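PDB 3OTN: SusD superfamily protein from Parabacteroides distasonis, which probably binds nutrients, most likely carbohydrates, at the outer membrane. Local coordinates for residues Q306-N311 / D417-N422; E236-P241 / I336-D341; D135-T140 / L149-A154; L77-W82 / P464-E469. All coordinates share one frame; numbering follows the deposited sequence. Where two conformers were deposited one is given.

Contact 1: residues Q306-N311 / D417-N422; sequences QYFFTN and DLCYEN. With EDO (1,2-ethanediol), chain O.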
# COMPACT_ATOMS: atom_id res chain seq x y z
N GLN A 306 -2.40 17.52 -11.64
CA GLN A 306 -1.28 16.99 -10.89
C GLN A 306 -1.87 15.80 -10.17
O GLN A 306 -2.10 14.79 -10.81
CB GLN A 306 -0.64 18.07 -10.00
CG GLN A 306 0.01 19.17 -10.86
CD GLN A 306 1.25 18.70 -11.65
OE1 GLN A 306 1.88 17.71 -11.32
NE2 GLN A 306 1.60 19.45 -12.67
N TYR A 307 -2.18 15.89 -8.88
CA TYR A 307 -2.80 14.77 -8.19
C TYR A 307 -4.30 14.68 -8.42
O TYR A 307 -4.89 13.58 -8.29
CB TYR A 307 -2.49 14.85 -6.70
CG TYR A 307 -1.17 14.28 -6.25
CD1 TYR A 307 -0.19 13.83 -7.14
CD2 TYR A 307 -0.90 14.18 -4.89
CE1 TYR A 307 0.99 13.25 -6.67
CE2 TYR A 307 0.28 13.58 -4.42
CZ TYR A 307 1.22 13.14 -5.31
OH TYR A 307 2.41 12.59 -4.86
N PHE A 308 -4.92 15.81 -8.75
CA PHE A 308 -6.36 15.90 -8.92
C PHE A 308 -6.71 16.53 -10.25
O PHE A 308 -5.89 17.27 -10.84
CB PHE A 308 -7.00 16.68 -7.75
CG PHE A 308 -6.61 16.15 -6.41
CD1 PHE A 308 -7.05 14.89 -6.01
CD2 PHE A 308 -5.72 16.85 -5.59
CE1 PHE A 308 -6.65 14.38 -4.77
CE2 PHE A 308 -5.30 16.33 -4.38
CZ PHE A 308 -5.76 15.10 -3.96
N PHE A 309 -7.92 16.26 -10.72
CA PHE A 309 -8.50 16.92 -11.90
C PHE A 309 -9.98 17.19 -11.73
O PHE A 309 -10.63 16.62 -10.86
CB PHE A 309 -8.15 16.22 -13.23
CG PHE A 309 -8.88 14.93 -13.52
CD1 PHE A 309 -8.90 13.86 -12.63
CD2 PHE A 309 -9.47 14.74 -14.79
CE1 PHE A 309 -9.53 12.64 -12.95
CE2 PHE A 309 -10.11 13.52 -15.12
CZ PHE A 309 -10.13 12.47 -14.21
N THR A 310 -10.46 18.15 -12.51
CA THR A 310 -11.83 18.68 -12.39
C THR A 310 -12.51 18.88 -13.75
O THR A 310 -13.69 19.21 -13.81
CB THR A 310 -11.81 20.06 -11.70
OG1 THR A 310 -11.04 20.96 -12.50
CG2 THR A 310 -11.20 19.99 -10.32
N ASN A 311 -11.76 18.74 -14.84
CA ASN A 311 -12.31 18.75 -16.17
C ASN A 311 -11.53 17.80 -17.10
O ASN A 311 -10.37 17.45 -16.84
CB ASN A 311 -12.34 20.19 -16.71
CG ASN A 311 -10.94 20.73 -17.02
OD1 ASN A 311 -10.24 20.20 -17.87
ND2 ASN A 311 -10.55 21.79 -16.33
N ASP A 417 1.74 13.72 0.06
CA ASP A 417 2.53 13.13 -1.03
C ASP A 417 2.14 11.70 -1.36
O ASP A 417 2.17 11.30 -2.53
CB ASP A 417 4.04 13.19 -0.73
CG ASP A 417 4.85 13.65 -1.92
OD1 ASP A 417 4.55 14.78 -2.36
OD2 ASP A 417 5.73 12.90 -2.42
N LEU A 418 1.79 10.93 -0.32
CA LEU A 418 1.43 9.53 -0.51
C LEU A 418 -0.08 9.22 -0.53
O LEU A 418 -0.49 8.07 -0.42
CB LEU A 418 2.12 8.68 0.57
CG LEU A 418 3.62 8.98 0.75
CD1 LEU A 418 4.18 8.15 1.90
CD2 LEU A 418 4.37 8.70 -0.56
N CYS A 419 -0.93 10.24 -0.67
CA CYS A 419 -2.36 9.99 -0.62
C CYS A 419 -2.83 9.00 -1.68
O CYS A 419 -2.37 9.04 -2.81
CB CYS A 419 -3.16 11.29 -0.79
SG CYS A 419 -2.71 12.31 -2.25
N TYR A 420 -3.78 8.14 -1.27
CA TYR A 420 -4.45 7.18 -2.12
C TYR A 420 -3.53 6.09 -2.63
O TYR A 420 -3.85 5.46 -3.65
CB TYR A 420 -5.22 7.89 -3.26
CG TYR A 420 -6.11 9.00 -2.68
CD1 TYR A 420 -7.12 8.70 -1.77
CD2 TYR A 420 -5.89 10.33 -2.99
CE1 TYR A 420 -7.91 9.70 -1.21
CE2 TYR A 420 -6.68 11.35 -2.42
CZ TYR A 420 -7.68 11.01 -1.53
OH TYR A 420 -8.49 11.98 -0.96
N GLU A 421 -2.42 5.87 -1.92
CA GLU A 421 -1.43 4.82 -2.24
C GLU A 421 -1.42 3.69 -1.22
O GLU A 421 -0.45 2.93 -1.14
CB GLU A 421 -0.01 5.44 -2.32
CG GLU A 421 0.22 6.40 -3.46
CD GLU A 421 1.66 7.02 -3.45
OE1 GLU A 421 2.65 6.29 -3.31
OE2 GLU A 421 1.77 8.25 -3.58
N ASN A 422 -2.50 3.56 -0.45
CA ASN A 422 -2.66 2.50 0.54
C ASN A 422 -1.64 2.59 1.67
O ASN A 422 -1.15 1.56 2.16
CB ASN A 422 -2.65 1.08 -0.15
CG ASN A 422 -4.02 0.65 -0.74
OD1 ASN A 422 -4.16 -0.51 -1.14
ND2 ASN A 422 -4.99 1.56 -0.85
C1 EDO O . -13.69 23.24 -14.39
O1 EDO O . -12.29 23.00 -14.45
C2 EDO O . -14.00 24.14 -13.19
O2 EDO O . -13.85 23.40 -11.99
O HOH W 1 5.15 12.05 -4.96
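Tyr307 and Asp417 meet through a main-chain oxygen: the phenol donates a hydrogen bond from Tyr307 OH to Asp417 O at 2.7 Å. The donor lies in the carbonyl plane, on a lone pair. The ring's flank is packed as well, for a chi1 of 52° turns Cys419 SG to the Tyr307 ring, obliquely and 3.7 Å from Tyr307 CD2, a sulfur-aromatic contact. Next to this, the side chains of Phe308 and Tyr420 cross at about a right angle, and Tyr420 CE2 meets Phe308 CE1 at 3.8 Å, in plane at the edge of the Phe308 ring. Ile336 touches both rings, completing the tightly packed part. The start of strand 308-312 thus packs on the type II turn, Leu418 to Glu421, beyond helix 403-418.

At the buried Asp417 carboxylate, direct contact gives way to a water, which donates to Tyr307 OH and to Asp417 OD2, and to salt bridges with Arg301 and Arg392. The looser side lies farther along the strand, where partly exposed Thr310 and Asn311 hold an ethanediol, probably from the crystallisation liquor, with a nearly straight bond of 2.8 Å from Asn311 ND2 to its O1.

Chemically, Asp417 O is a doubly used acceptor, since Lys338 NZ also donates to it; the lysine's charge would probably polarise this carbonyl further.

Contact 2: residues E236-P241 / I336-D341; sequences ESLRLP and IYKFFD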
# COMPACT_ATOMS: atom_id res chain seq x y z
N GLU A 236 4.03 13.30 -12.77
CA GLU A 236 3.66 12.50 -13.94
C GLU A 236 4.32 11.09 -13.93
O GLU A 236 3.75 10.11 -14.43
CB GLU A 236 4.04 13.23 -15.24
CG GLU A 236 3.36 12.66 -16.44
CD GLU A 236 3.93 13.11 -17.79
OE1 GLU A 236 5.00 13.75 -17.84
OE2 GLU A 236 3.31 12.78 -18.81
N SER A 237 5.52 10.98 -13.38
CA SER A 237 6.15 9.66 -13.29
C SER A 237 5.31 8.57 -12.61
O SER A 237 5.46 7.39 -12.97
CB SER A 237 7.50 9.74 -12.61
OG SER A 237 8.43 10.38 -13.44
N LEU A 238 4.45 8.96 -11.66
CA LEU A 238 3.61 8.00 -10.91
C LEU A 238 2.53 7.37 -11.80
O LEU A 238 1.94 6.39 -11.41
CB LEU A 238 2.92 8.69 -9.70
CG LEU A 238 3.87 9.30 -8.65
CD1 LEU A 238 3.11 10.06 -7.59
CD2 LEU A 238 4.76 8.22 -8.05
N ARG A 239 2.28 7.96 -12.97
CA ARG A 239 1.27 7.50 -13.90
C ARG A 239 1.81 7.28 -15.31
O ARG A 239 1.04 7.27 -16.27
CB ARG A 239 0.07 8.48 -13.89
CG ARG A 239 0.33 9.88 -14.38
CD ARG A 239 -0.87 10.82 -14.14
NE ARG A 239 -0.56 12.12 -14.72
CZ ARG A 239 -0.59 12.43 -16.01
NH1 ARG A 239 -1.01 11.57 -16.94
NH2 ARG A 239 -0.19 13.64 -16.38
N LEU A 240 3.14 7.11 -15.43
CA LEU A 240 3.78 6.77 -16.67
C LEU A 240 4.26 5.32 -16.65
O LEU A 240 5.18 4.97 -15.88
CB LEU A 240 4.97 7.68 -16.93
CG LEU A 240 4.71 8.99 -17.63
CD1 LEU A 240 6.06 9.73 -17.66
CD2 LEU A 240 4.12 8.78 -19.07
N PRO A 241 3.69 4.46 -17.52
CA PRO A 241 4.17 3.06 -17.56
C PRO A 241 5.68 2.88 -17.83
O PRO A 241 6.28 1.91 -17.34
CB PRO A 241 3.35 2.44 -18.71
CG PRO A 241 2.05 3.19 -18.68
CD PRO A 241 2.45 4.63 -18.31
N ILE A 336 -9.34 12.02 -8.54
CA ILE A 336 -7.94 11.64 -8.50
C ILE A 336 -7.38 11.42 -9.89
O ILE A 336 -7.85 10.58 -10.64
CB ILE A 336 -7.70 10.41 -7.61
CG1 ILE A 336 -8.01 10.77 -6.15
CG2 ILE A 336 -6.21 9.98 -7.75
CD1 ILE A 336 -8.54 9.59 -5.26
N TYR A 337 -6.37 12.23 -10.22
CA TYR A 337 -5.59 12.18 -11.45
C TYR A 337 -4.23 11.52 -11.26
O TYR A 337 -3.54 11.22 -12.24
CB TYR A 337 -5.36 13.62 -11.96
CG TYR A 337 -5.04 13.76 -13.42
CD1 TYR A 337 -5.97 13.43 -14.40
CD2 TYR A 337 -3.79 14.26 -13.85
CE1 TYR A 337 -5.68 13.59 -15.78
CE2 TYR A 337 -3.50 14.40 -15.23
CZ TYR A 337 -4.46 14.08 -16.17
OH TYR A 337 -4.17 14.23 -17.51
N LYS A 338 -3.85 11.26 -10.01
CA LYS A 338 -2.51 10.73 -9.65
C LYS A 338 -2.08 9.48 -10.44
O LYS A 338 -0.89 9.31 -10.78
CB LYS A 338 -2.50 10.47 -8.15
CG LYS A 338 -1.20 10.23 -7.50
CD LYS A 338 -1.37 10.31 -5.98
CE LYS A 338 -0.12 9.88 -5.31
NZ LYS A 338 -0.11 10.14 -3.85
N PHE A 339 -3.05 8.66 -10.82
CA PHE A 339 -2.82 7.38 -11.49
C PHE A 339 -3.42 7.32 -12.90
O PHE A 339 -3.69 6.26 -13.39
CB PHE A 339 -3.39 6.27 -10.62
CG PHE A 339 -2.95 6.36 -9.17
CD1 PHE A 339 -1.61 6.27 -8.84
CD2 PHE A 339 -3.88 6.56 -8.15
CE1 PHE A 339 -1.19 6.33 -7.50
CE2 PHE A 339 -3.47 6.63 -6.82
CZ PHE A 339 -2.12 6.50 -6.50
N PHE A 340 -3.54 8.48 -13.54
CA PHE A 340 -4.19 8.61 -14.85
C PHE A 340 -3.21 8.24 -16.00
O PHE A 340 -2.48 9.07 -16.56
CB PHE A 340 -4.74 10.03 -14.96
CG PHE A 340 -5.71 10.25 -16.09
CD1 PHE A 340 -5.26 10.54 -17.39
CD2 PHE A 340 -7.08 10.31 -15.84
CE1 PHE A 340 -6.18 10.81 -18.42
CE2 PHE A 340 -7.97 10.55 -16.83
CZ PHE A 340 -7.53 10.82 -18.13
N ASP A 341 -3.18 6.94 -16.28
CA ASP A 341 -2.47 6.36 -17.43
C ASP A 341 -3.18 6.87 -18.67
O ASP A 341 -4.19 6.30 -19.11
CB ASP A 341 -2.46 4.82 -17.30
CG ASP A 341 -1.76 4.11 -18.48
OD1 ASP A 341 -1.43 4.73 -19.52
OD2 ASP A 341 -1.60 2.88 -18.37
O HOH W 2 0.12 8.69 -18.35
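The guanidinium of Arg239 lies between the Tyr337 ring and the aliphatic chain of Glu236. Tyr337 CE2 is 3.5 Å above one face of the guanidinium, toward its rim, and Glu236 CG lies over the opposite face, also toward the rim. Guanidinium and phenol cross obliquely, their planes 49° apart, so this is neither a flat stack nor a T-shaped one. The guanidinium edge is turned to the main chain: NH1 donates to Phe340 O at 2.9 Å with an N-H...O angle of 159°, the acceptor close to the guanidinium plane. Chi1 of 64° sets Arg239 CG between the backbone N and the carbonyl carbon, and the chain then runs extended to NE, laying CD 3.3 Å from Tyr337 O.

Tyr337 and Phe340, the ends of a type I turn, pack against each other, with Phe340 CB over one face of the Tyr337 ring. On one flank of the arginine, Leu238 CD1 rests on the aliphatic part of Lys338, at 4.0 Å from CE. On the other, Pro241 CG approaches Asp341 OD2 to 3.7 Å. That carboxylate is engaged elsewhere: OD1 caps helix 342-348 through Ala344 N, and OD2 bonds to Ser351. A water donates to both Arg239 O and Phe340 O, adding a water-mediated link between the two main chains.

The loop between helix 210-225 and strand 249-253 is thus fastened to the turn between strand 334-336 and helix 342-348. The arginine's positive charge is met by a carbonyl dipole, and Phe340 O would probably be polarised by it.

Contact 3: residues D135-T140 / L149-A154; sequences DVPKIT and LQVSRA. With EDO (1,2-ethanediol), chain R.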
# COMPACT_ATOMS: atom_id res chain seq x y z
N ASP A 135 -4.50 -10.31 15.32
CA ASP A 135 -4.06 -11.68 15.54
C ASP A 135 -4.50 -12.55 14.35
O ASP A 135 -5.62 -12.43 13.91
CB ASP A 135 -4.72 -12.25 16.82
CG ASP A 135 -4.21 -11.61 18.11
OD1 ASP A 135 -3.37 -10.70 18.09
OD2 ASP A 135 -4.69 -12.04 19.18
N VAL A 136 -3.61 -13.38 13.85
CA VAL A 136 -3.90 -14.28 12.72
C VAL A 136 -3.17 -15.59 12.92
O VAL A 136 -2.21 -15.65 13.72
CB VAL A 136 -3.51 -13.66 11.37
CG1 VAL A 136 -4.36 -12.42 11.11
CG2 VAL A 136 -2.01 -13.34 11.32
N PRO A 137 -3.64 -16.67 12.25
CA PRO A 137 -2.93 -17.95 12.35
C PRO A 137 -1.46 -17.89 11.96
O PRO A 137 -1.11 -17.28 10.97
CB PRO A 137 -3.71 -18.86 11.39
CG PRO A 137 -5.10 -18.30 11.44
CD PRO A 137 -4.93 -16.84 11.55
N LYS A 138 -0.64 -18.53 12.78
CA LYS A 138 0.79 -18.58 12.65
C LYS A 138 1.16 -19.88 11.93
O LYS A 138 1.26 -20.92 12.56
CB LYS A 138 1.39 -18.54 14.05
CG LYS A 138 2.92 -18.54 14.11
CD LYS A 138 3.41 -18.22 15.53
CE LYS A 138 3.15 -19.31 16.49
NZ LYS A 138 3.76 -19.00 17.82
N ILE A 139 1.36 -19.79 10.61
CA ILE A 139 1.56 -20.94 9.72
C ILE A 139 2.83 -20.77 8.90
O ILE A 139 2.92 -19.87 8.05
CB ILE A 139 0.36 -21.11 8.75
CG1 ILE A 139 -0.94 -21.31 9.52
CG2 ILE A 139 0.57 -22.31 7.82
CD1 ILE A 139 -2.18 -21.22 8.65
N THR A 140 3.82 -21.60 9.20
CA THR A 140 5.07 -21.65 8.46
C THR A 140 5.38 -23.05 7.96
O THR A 140 6.47 -23.28 7.44
CB THR A 140 6.27 -21.18 9.35
OG1 THR A 140 6.34 -22.00 10.51
CG2 THR A 140 6.10 -19.74 9.77
N LEU A 149 -5.97 -28.69 11.13
CA LEU A 149 -6.24 -27.65 10.13
C LEU A 149 -7.20 -26.56 10.63
O LEU A 149 -7.18 -25.45 10.07
CB LEU A 149 -6.71 -28.28 8.80
CG LEU A 149 -5.61 -29.16 8.15
CD1 LEU A 149 -6.11 -29.89 6.89
CD2 LEU A 149 -4.32 -28.38 7.81
N GLN A 150 -7.97 -26.85 11.69
CA GLN A 150 -8.75 -25.84 12.42
C GLN A 150 -7.81 -25.02 13.32
O GLN A 150 -7.90 -25.07 14.54
CB GLN A 150 -9.90 -26.50 13.22
CG GLN A 150 -10.87 -27.34 12.36
CD GLN A 150 -11.95 -26.52 11.67
OE1 GLN A 150 -12.97 -26.23 12.27
NE2 GLN A 150 -11.72 -26.15 10.40
N VAL A 151 -6.93 -24.24 12.70
CA VAL A 151 -5.95 -23.41 13.42
C VAL A 151 -6.63 -22.29 14.23
O VAL A 151 -7.80 -22.01 14.01
CB VAL A 151 -4.96 -22.77 12.43
CG1 VAL A 151 -4.14 -23.88 11.73
CG2 VAL A 151 -5.70 -21.94 11.34
N SER A 152 -5.88 -21.69 15.15
CA SER A 152 -6.32 -20.56 15.94
C SER A 152 -5.49 -19.35 15.57
O SER A 152 -4.40 -19.48 15.02
CB SER A 152 -6.13 -20.87 17.41
OG SER A 152 -6.90 -22.03 17.72
N ARG A 153 -6.02 -18.17 15.88
CA ARG A 153 -5.31 -16.93 15.64
C ARG A 153 -4.23 -16.79 16.72
O ARG A 153 -4.51 -17.00 17.88
CB ARG A 153 -6.28 -15.74 15.71
CG ARG A 153 -7.45 -15.84 14.73
CD ARG A 153 -8.52 -14.82 15.08
NE ARG A 153 -8.02 -13.48 14.92
CZ ARG A 153 -8.49 -12.38 15.49
NH1 ARG A 153 -9.48 -12.38 16.36
NH2 ARG A 153 -7.89 -11.23 15.21
N ALA A 154 -3.02 -16.39 16.33
CA ALA A 154 -1.91 -16.25 17.26
C ALA A 154 -1.72 -14.74 17.53
O ALA A 154 -2.11 -13.90 16.68
CB ALA A 154 -0.64 -16.87 16.67
C1 EDO R . 8.67 -23.80 5.25
O1 EDO R . 8.24 -25.15 5.13
C2 EDO R . 9.43 -23.63 6.56
O2 EDO R . 9.30 -22.29 7.03
O HOH W 3 -5.23 -14.63 19.55
O HOH W 4 -1.69 -20.20 14.96
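The guanidinium of Arg153 has Asp135 CB over one face and Asp135 O at its edge, in plane. It grips that oxygen side-on with two nitrogens, NE at 2.8 Å from Asp135 O and NH2 at 2.9 Å from the same atom. NH2 uses a lone pair in the carbonyl plane, whereas NE stands above that plane, 50° out of it. The bend at chi3 (64°) brings NE round to Asp135. Asn479 and Thr477 hold the outer nitrogens. An alanine here would probably leave Asp135 O without these two donors and Asn479 and Thr477 without their arginine partner.

Alongside, Val136 and Ala154 form a single antiparallel, hydrogen-bonded bridge: Ala154 N donates to Val136 O at 2.8 Å, and the return bond is weak. Pro137 crosses Val151 at about a right angle, its CB 3.7 Å from Val151 CG2. A water joins Lys138 N to Ser152 O.

Both segments belong to the connection between helices 108-133 and 156-172. Asp135 OD1 accepts from Val156 N at the start of the second helix, Lys138 forms salt bridges with its Glu158 and Glu162, and Val136 is buried among Val130, Ile159 and Trp83 and Tyr87 of helix 79-100.

Contact 4: residues L77-W82 / P464-E469; sequences LYIEDW and PIPLSE
Glu80 and Pro466 mark the closest backbone approach, with their CA atoms 5.6 Å apart. Two helix starts face each other here: Tyr78 is the N-cap residue of helix 79-100 and Pro466 that of helix 467-472. Before the second helix the chain runs extended through Pro464, Ile465 and Pro466, presenting proline rings and a carbonyl to the first turn of the other.

Ile79 packs against this surface. Its chi1 of 61° places CG1 between the backbone N and the carbonyl carbon, and CD1 beyond it lies 3.6 Å from Pro464 O. Pro466 slides past Ile79 in the opposite direction, bringing its CG to 3.6 Å from Ile79 O. Glu80 likewise passes Pro466, CG against CB at 3.7 Å, and its extended chain carries the carboxylate onward to Ser468. There Ser468 OG donates to Glu80 OE2 at 2.9 Å, on the anti side and 23° out of the carboxylate plane. Glu80 was modelled in two conformations, so this bond describes one of them. An alanine at Ser468 would probably leave Glu80 OE2, in this conformer, without its serine donor.

Phe133 of helix 108-133 packs against Ile79, Ile465 and Pro466, and Trp83, a turn further along helix 79-100, touches Ile465, Pro466 and Glu469. The extended lead-in and start of the last helix are thereby seated against helices 79-100 and 108-133.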
# COMPACT_ATOMS: atom_id res chain seq x y z
N LEU A 77 -17.34 -6.35 2.09
CA LEU A 77 -16.48 -6.64 0.98
C LEU A 77 -14.99 -6.53 1.31
O LEU A 77 -14.59 -5.97 2.34
CB LEU A 77 -16.84 -5.72 -0.20
CG LEU A 77 -18.25 -5.84 -0.78
CD1 LEU A 77 -18.45 -4.83 -1.89
CD2 LEU A 77 -18.51 -7.27 -1.28
N TYR A 78 -14.18 -7.07 0.40
CA TYR A 78 -12.71 -6.99 0.39
C TYR A 78 -11.99 -7.88 1.39
O TYR A 78 -10.95 -8.43 1.07
CB TYR A 78 -12.21 -5.54 0.51
CG TYR A 78 -13.06 -4.58 -0.26
CD1 TYR A 78 -13.25 -4.75 -1.61
CD2 TYR A 78 -13.75 -3.53 0.37
CE1 TYR A 78 -14.07 -3.93 -2.34
CE2 TYR A 78 -14.60 -2.66 -0.37
CZ TYR A 78 -14.74 -2.88 -1.74
OH TYR A 78 -15.56 -2.09 -2.55
N ILE A 79 -12.50 -7.96 2.62
CA ILE A 79 -11.83 -8.68 3.67
C ILE A 79 -11.61 -10.18 3.30
O ILE A 79 -10.58 -10.75 3.63
CB ILE A 79 -12.50 -8.51 5.08
CG1 ILE A 79 -13.95 -9.04 5.07
CG2 ILE A 79 -12.42 -7.02 5.56
CD1 ILE A 79 -14.66 -8.90 6.38
N GLU A 80 -12.56 -10.81 2.61
CA GLU A 80 -12.39 -12.21 2.18
C GLU A 80 -11.22 -12.37 1.23
O GLU A 80 -10.45 -13.32 1.34
CB GLU A 80 -13.65 -12.73 1.47
CG GLU A 80 -14.69 -13.21 2.41
CD GLU A 80 -15.99 -13.55 1.73
OE1 GLU A 80 -16.66 -12.64 1.19
OE2 GLU A 80 -16.35 -14.74 1.80
N ASP A 81 -11.11 -11.44 0.28
CA ASP A 81 -10.07 -11.49 -0.76
C ASP A 81 -8.69 -11.33 -0.12
O ASP A 81 -7.75 -12.04 -0.46
CB ASP A 81 -10.30 -10.39 -1.80
CG ASP A 81 -11.72 -10.43 -2.37
OD1 ASP A 81 -11.93 -11.17 -3.34
OD2 ASP A 81 -12.63 -9.80 -1.79
N TRP A 82 -8.60 -10.39 0.81
CA TRP A 82 -7.36 -10.12 1.49
C TRP A 82 -6.93 -11.32 2.32
O TRP A 82 -5.77 -11.70 2.25
CB TRP A 82 -7.42 -8.88 2.37
CG TRP A 82 -7.19 -7.60 1.66
CD1 TRP A 82 -8.14 -6.72 1.22
CD2 TRP A 82 -5.94 -7.01 1.37
NE1 TRP A 82 -7.55 -5.62 0.64
CE2 TRP A 82 -6.19 -5.78 0.71
CE3 TRP A 82 -4.62 -7.40 1.57
CZ2 TRP A 82 -5.17 -4.92 0.29
CZ3 TRP A 82 -3.59 -6.56 1.12
CH2 TRP A 82 -3.88 -5.32 0.51
N PRO A 464 -12.80 -6.91 10.47
CA PRO A 464 -13.26 -8.19 10.98
C PRO A 464 -12.63 -9.37 10.25
O PRO A 464 -12.27 -9.27 9.06
CB PRO A 464 -14.78 -8.18 10.66
CG PRO A 464 -15.07 -6.93 10.00
CD PRO A 464 -13.82 -6.24 9.65
N ILE A 465 -12.58 -10.49 10.94
CA ILE A 465 -12.24 -11.76 10.31
C ILE A 465 -13.49 -12.09 9.50
O ILE A 465 -14.58 -11.96 10.01
CB ILE A 465 -11.97 -12.86 11.34
CG1 ILE A 465 -10.93 -12.43 12.39
CG2 ILE A 465 -11.54 -14.14 10.64
CD1 ILE A 465 -9.63 -11.82 11.84
N PRO A 466 -13.34 -12.47 8.21
CA PRO A 466 -14.50 -12.78 7.36
C PRO A 466 -15.38 -13.89 7.88
O PRO A 466 -14.87 -14.92 8.34
CB PRO A 466 -13.86 -13.25 6.05
CG PRO A 466 -12.57 -12.67 6.01
CD PRO A 466 -12.09 -12.53 7.44
N LEU A 467 -16.69 -13.70 7.75
CA LEU A 467 -17.65 -14.67 8.17
C LEU A 467 -17.37 -16.01 7.52
O LEU A 467 -17.43 -17.01 8.20
CB LEU A 467 -19.08 -14.23 7.82
CG LEU A 467 -20.19 -15.18 8.29
CD1 LEU A 467 -20.12 -15.43 9.80
CD2 LEU A 467 -21.59 -14.62 7.89
N SER A 468 -17.05 -16.04 6.21
CA SER A 468 -16.79 -17.32 5.56
C SER A 468 -15.67 -18.14 6.25
O SER A 468 -15.79 -19.37 6.40
CB SER A 468 -16.42 -17.11 4.07
OG SER A 468 -15.27 -16.32 3.96
N GLU A 469 -14.60 -17.45 6.64
CA GLU A 469 -13.47 -18.08 7.32
C GLU A 469 -13.85 -18.61 8.70
O GLU A 469 -13.48 -19.74 9.04
CB GLU A 469 -12.33 -17.10 7.45
CG GLU A 469 -11.73 -16.69 6.10
CD GLU A 469 -11.11 -17.87 5.32
OE1 GLU A 469 -10.57 -18.84 5.95
OE2 GLU A 469 -11.15 -17.82 4.10

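From the N terminus, residues 77-82 come first, yet their partner 464-469 arrives almost at the chain's end, so contact 4 closes the longest loop and embraces the other three. Contact 3 closes soon after opening, sealing the short excursion between helices 108-133 and 156-172. Contacts 1 and 2 then cross: 236-241 opens, 306-311 follows, 336-341 closes contact 2, and 417-422 closes contact 1. These two touch through a salt bridge from Lys338 to Glu421, joining the loop after strand 334-336 to the turn after helix 403-418. Contacts 3 and 4 meet where Arg153 packs on Ile465, whereas the centres of contacts 1 and 3 lie about 37 Å apart, across the chain's centre.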